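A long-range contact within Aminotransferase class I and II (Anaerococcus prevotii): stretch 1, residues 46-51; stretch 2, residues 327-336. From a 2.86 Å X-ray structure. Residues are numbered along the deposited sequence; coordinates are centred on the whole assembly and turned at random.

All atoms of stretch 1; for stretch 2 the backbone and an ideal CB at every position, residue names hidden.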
# COMPACT_ATOMS: atom_id res chain seq x y z
N THR A 46 -7.84 -15.37 -11.09
CA THR A 46 -8.33 -15.71 -9.77
C THR A 46 -8.81 -17.15 -9.80
O THR A 46 -9.55 -17.54 -10.69
CB THR A 46 -9.46 -14.78 -9.32
OG1 THR A 46 -9.00 -13.42 -9.40
CG2 THR A 46 -9.83 -15.06 -7.89
N LEU A 47 -8.36 -17.93 -8.82
CA LEU A 47 -8.79 -19.31 -8.72
C LEU A 47 -10.27 -19.37 -8.38
O LEU A 47 -10.69 -18.97 -7.29
CB LEU A 47 -7.96 -20.08 -7.70
CG LEU A 47 -6.57 -20.55 -8.12
CD1 LEU A 47 -5.80 -21.08 -6.92
CD2 LEU A 47 -6.62 -21.59 -9.23
N LEU A 48 -11.06 -19.83 -9.35
CA LEU A 48 -12.48 -20.05 -9.18
C LEU A 48 -12.73 -21.55 -9.19
O LEU A 48 -12.00 -22.29 -9.86
CB LEU A 48 -13.28 -19.38 -10.30
CG LEU A 48 -12.94 -17.95 -10.75
CD1 LEU A 48 -13.81 -17.52 -11.92
CD2 LEU A 48 -13.04 -16.95 -9.61
N ASP A 49 -13.74 -21.99 -8.45
CA ASP A 49 -14.15 -23.39 -8.47
C ASP A 49 -14.98 -23.65 -9.72
O ASP A 49 -15.24 -22.73 -10.50
CB ASP A 49 -14.93 -23.78 -7.21
CG ASP A 49 -16.18 -22.92 -6.97
OD1 ASP A 49 -16.64 -22.88 -5.81
OD2 ASP A 49 -16.71 -22.29 -7.92
N ASP A 50 -15.40 -24.90 -9.90
CA ASP A 50 -16.16 -25.31 -11.08
C ASP A 50 -17.46 -24.53 -11.30
O ASP A 50 -18.00 -24.53 -12.40
CB ASP A 50 -16.42 -26.83 -11.05
CG ASP A 50 -15.18 -27.65 -11.41
OD1 ASP A 50 -14.05 -27.23 -11.06
OD2 ASP A 50 -15.32 -28.72 -12.06
N LYS A 51 -17.94 -23.85 -10.25
CA LYS A 51 -19.18 -23.06 -10.33
C LYS A 51 -18.95 -21.59 -10.71
O LYS A 51 -19.90 -20.80 -10.76
CB LYS A 51 -19.95 -23.14 -9.00
CG LYS A 51 -20.51 -24.52 -8.66
CD LYS A 51 -21.73 -24.87 -9.49
CE LYS A 51 -22.32 -26.19 -9.05
NZ LYS A 51 -23.01 -26.91 -10.17
N UNK A 327 -4.64 -30.03 -2.67
CA UNK A 327 -5.86 -30.12 -3.48
C UNK A 327 -5.97 -28.98 -4.47
O UNK A 327 -6.19 -29.21 -5.66
CB UNK A 327 -7.10 -30.14 -2.58
N UNK A 328 -5.81 -27.75 -3.98
CA UNK A 328 -5.89 -26.55 -4.80
C UNK A 328 -4.88 -26.61 -5.95
O UNK A 328 -5.21 -26.35 -7.12
CB UNK A 328 -5.65 -25.30 -3.94
N UNK A 329 -3.65 -26.97 -5.61
CA UNK A 329 -2.55 -27.16 -6.54
C UNK A 329 -2.85 -28.30 -7.53
O UNK A 329 -2.55 -28.19 -8.72
CB UNK A 329 -1.26 -27.45 -5.77
N UNK A 330 -3.46 -29.37 -7.02
CA UNK A 330 -3.82 -30.54 -7.83
C UNK A 330 -5.08 -30.34 -8.67
O UNK A 330 -5.20 -30.91 -9.76
CB UNK A 330 -4.01 -31.75 -6.92
N UNK A 331 -6.03 -29.54 -8.17
CA UNK A 331 -7.18 -29.13 -8.98
C UNK A 331 -6.68 -28.33 -10.17
O UNK A 331 -7.15 -28.55 -11.30
CB UNK A 331 -8.18 -28.31 -8.16
N UNK A 332 -5.75 -27.41 -9.92
CA UNK A 332 -5.17 -26.59 -10.97
C UNK A 332 -4.44 -27.42 -12.01
O UNK A 332 -4.70 -27.28 -13.20
CB UNK A 332 -4.21 -25.56 -10.36
N UNK A 333 -3.53 -28.30 -11.57
CA UNK A 333 -2.68 -29.04 -12.51
C UNK A 333 -3.50 -29.93 -13.45
O UNK A 333 -3.26 -29.96 -14.66
CB UNK A 333 -1.67 -29.89 -11.74
N UNK A 334 -4.49 -30.65 -12.91
CA UNK A 334 -5.28 -31.53 -13.75
C UNK A 334 -6.14 -30.75 -14.75
O UNK A 334 -6.62 -31.32 -15.73
CB UNK A 334 -6.17 -32.42 -12.88
N UNK A 335 -6.31 -29.45 -14.51
CA UNK A 335 -6.94 -28.56 -15.49
C UNK A 335 -5.97 -28.27 -16.62
O UNK A 335 -6.37 -28.18 -17.78
CB UNK A 335 -7.40 -27.26 -14.83
N UNK A 336 -4.70 -28.12 -16.26
CA UNK A 336 -3.65 -27.88 -17.24
C UNK A 336 -3.40 -29.14 -18.07
O UNK A 336 -3.09 -29.05 -19.26
CB UNK A 336 -2.36 -27.43 -16.55

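The backbone of positions 327-336 is helical throughout, with phi and psi near -65° and -40°, so no position demands glycine and proline would fit poorly within the hydrogen-bonded turns. Stretch 1 passes one side of this helix as an irregular loop, offering the isobutyl group of Leu 47, the carbonyl of Leu 48 and the carboxylate of Asp 50.

Position 327 has nothing of stretch 1 within 5.5 Å of its ideal CB, so the contact leaves its side chain free; it is Asp 327.

At position 328 the CA-to-CB bond runs sideways, and the ideal CB lies 5.2 Å from Leu 47 CD1. A branched or flexible apolar chain could bend across that gap. The residue is Leu 328, whose t, p rotamer brings its CG to 3.7 Å from Leu 47 CD1.

Position 329 points away from stretch 1 and 330 is out of its reach. Either may be polar: the chain has Arg 329 and Asn 330.

Position 331 points toward stretch 1, but its ideal CB has no neighbour there within 5.5 Å. A long, unbranched side chain could span the space, as could a large apolar one. The deposited residue is Met 331, present as selenomethionine; its SE reaches 4.5 Å from Leu 48 O, a loose contact that covers part of the loop without a polar bond.

One turn after 328, position 332 again directs its CB sideways, with the ideal CB 4.8 Å from Leu 47 CD2. Leucine, isoleucine or methionine would all be reasonable. Leu 332 places CD1 4.1 Å from Leu 47 CD2, so Leu 47 packs against two leucines on successive turns.

Positions 333 and 334 are out of reach, and stretch 1 sets no preference; they are Lys 333 and Ser 334.

Position 335 points toward stretch 1, yet its ideal CB is far from any partner. Beyond it lie a carbonyl oxygen and an acidic side chain, which favour a long cationic donor: lysine is conceivable, while arginine adds a planar, multidentate head. Arg 335 is nearly extended beyond chi1, which is m. Arg 335 NH2 donates a hydrogen bond to Leu 48 O at 2.9 Å, with that acceptor near the guanidinium plane, where the N-H bonds point. Arg 335 NH2 also forms a salt bridge with Asp 50 OD1 at 3.5 Å, approached obliquely, while NH1 is hydrogen-bonded elsewhere in the structure.

Position 336 is again out of reach; it is Ala 336.

Stretch 2 327-336: DLRNMLKSRA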
# COMPACT_ATOMS: atom_id res chain seq x y z
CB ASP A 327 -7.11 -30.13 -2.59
CG ASP A 327 -7.04 -31.17 -1.51
OD1 ASP A 327 -6.08 -31.98 -1.51
OD2 ASP A 327 -7.95 -31.19 -0.66
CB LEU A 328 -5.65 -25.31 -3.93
CG LEU A 328 -5.92 -23.93 -4.54
CD1 LEU A 328 -7.40 -23.72 -4.82
CD2 LEU A 328 -5.40 -22.86 -3.60
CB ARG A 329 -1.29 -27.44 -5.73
CG ARG A 329 -0.09 -27.98 -6.48
CD ARG A 329 0.96 -28.39 -5.47
NE ARG A 329 1.56 -27.24 -4.80
CZ ARG A 329 2.04 -27.25 -3.55
NH1 ARG A 329 1.98 -28.36 -2.82
NH2 ARG A 329 2.57 -26.15 -3.04
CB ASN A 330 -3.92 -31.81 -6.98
CG ASN A 330 -2.56 -32.40 -6.63
OD1 ASN A 330 -1.54 -31.70 -6.55
ND2 ASN A 330 -2.53 -33.71 -6.41
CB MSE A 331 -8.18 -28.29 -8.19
CG MSE A 331 -9.33 -27.76 -9.06
SE MSE A 331 -10.19 -26.11 -8.45
CE MSE A 331 -11.33 -26.87 -7.04
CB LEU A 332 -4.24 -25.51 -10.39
CG LEU A 332 -3.66 -24.46 -11.35
CD1 LEU A 332 -4.72 -23.74 -12.18
CD2 LEU A 332 -2.82 -23.44 -10.58
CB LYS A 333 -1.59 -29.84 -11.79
CG LYS A 333 -0.49 -30.36 -12.72
CD LYS A 333 0.52 -31.25 -12.01
CE LYS A 333 -0.04 -32.62 -11.64
NZ LYS A 333 -0.12 -33.57 -12.79
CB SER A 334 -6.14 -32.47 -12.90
OG SER A 334 -7.26 -31.79 -12.40
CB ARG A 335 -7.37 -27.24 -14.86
CG ARG A 335 -8.64 -27.28 -14.05
CD ARG A 335 -9.01 -25.87 -13.65
NE ARG A 335 -10.05 -25.83 -12.63
CZ ARG A 335 -10.65 -24.72 -12.21
NH1 ARG A 335 -10.31 -23.55 -12.74
NH2 ARG A 335 -11.59 -24.78 -11.27
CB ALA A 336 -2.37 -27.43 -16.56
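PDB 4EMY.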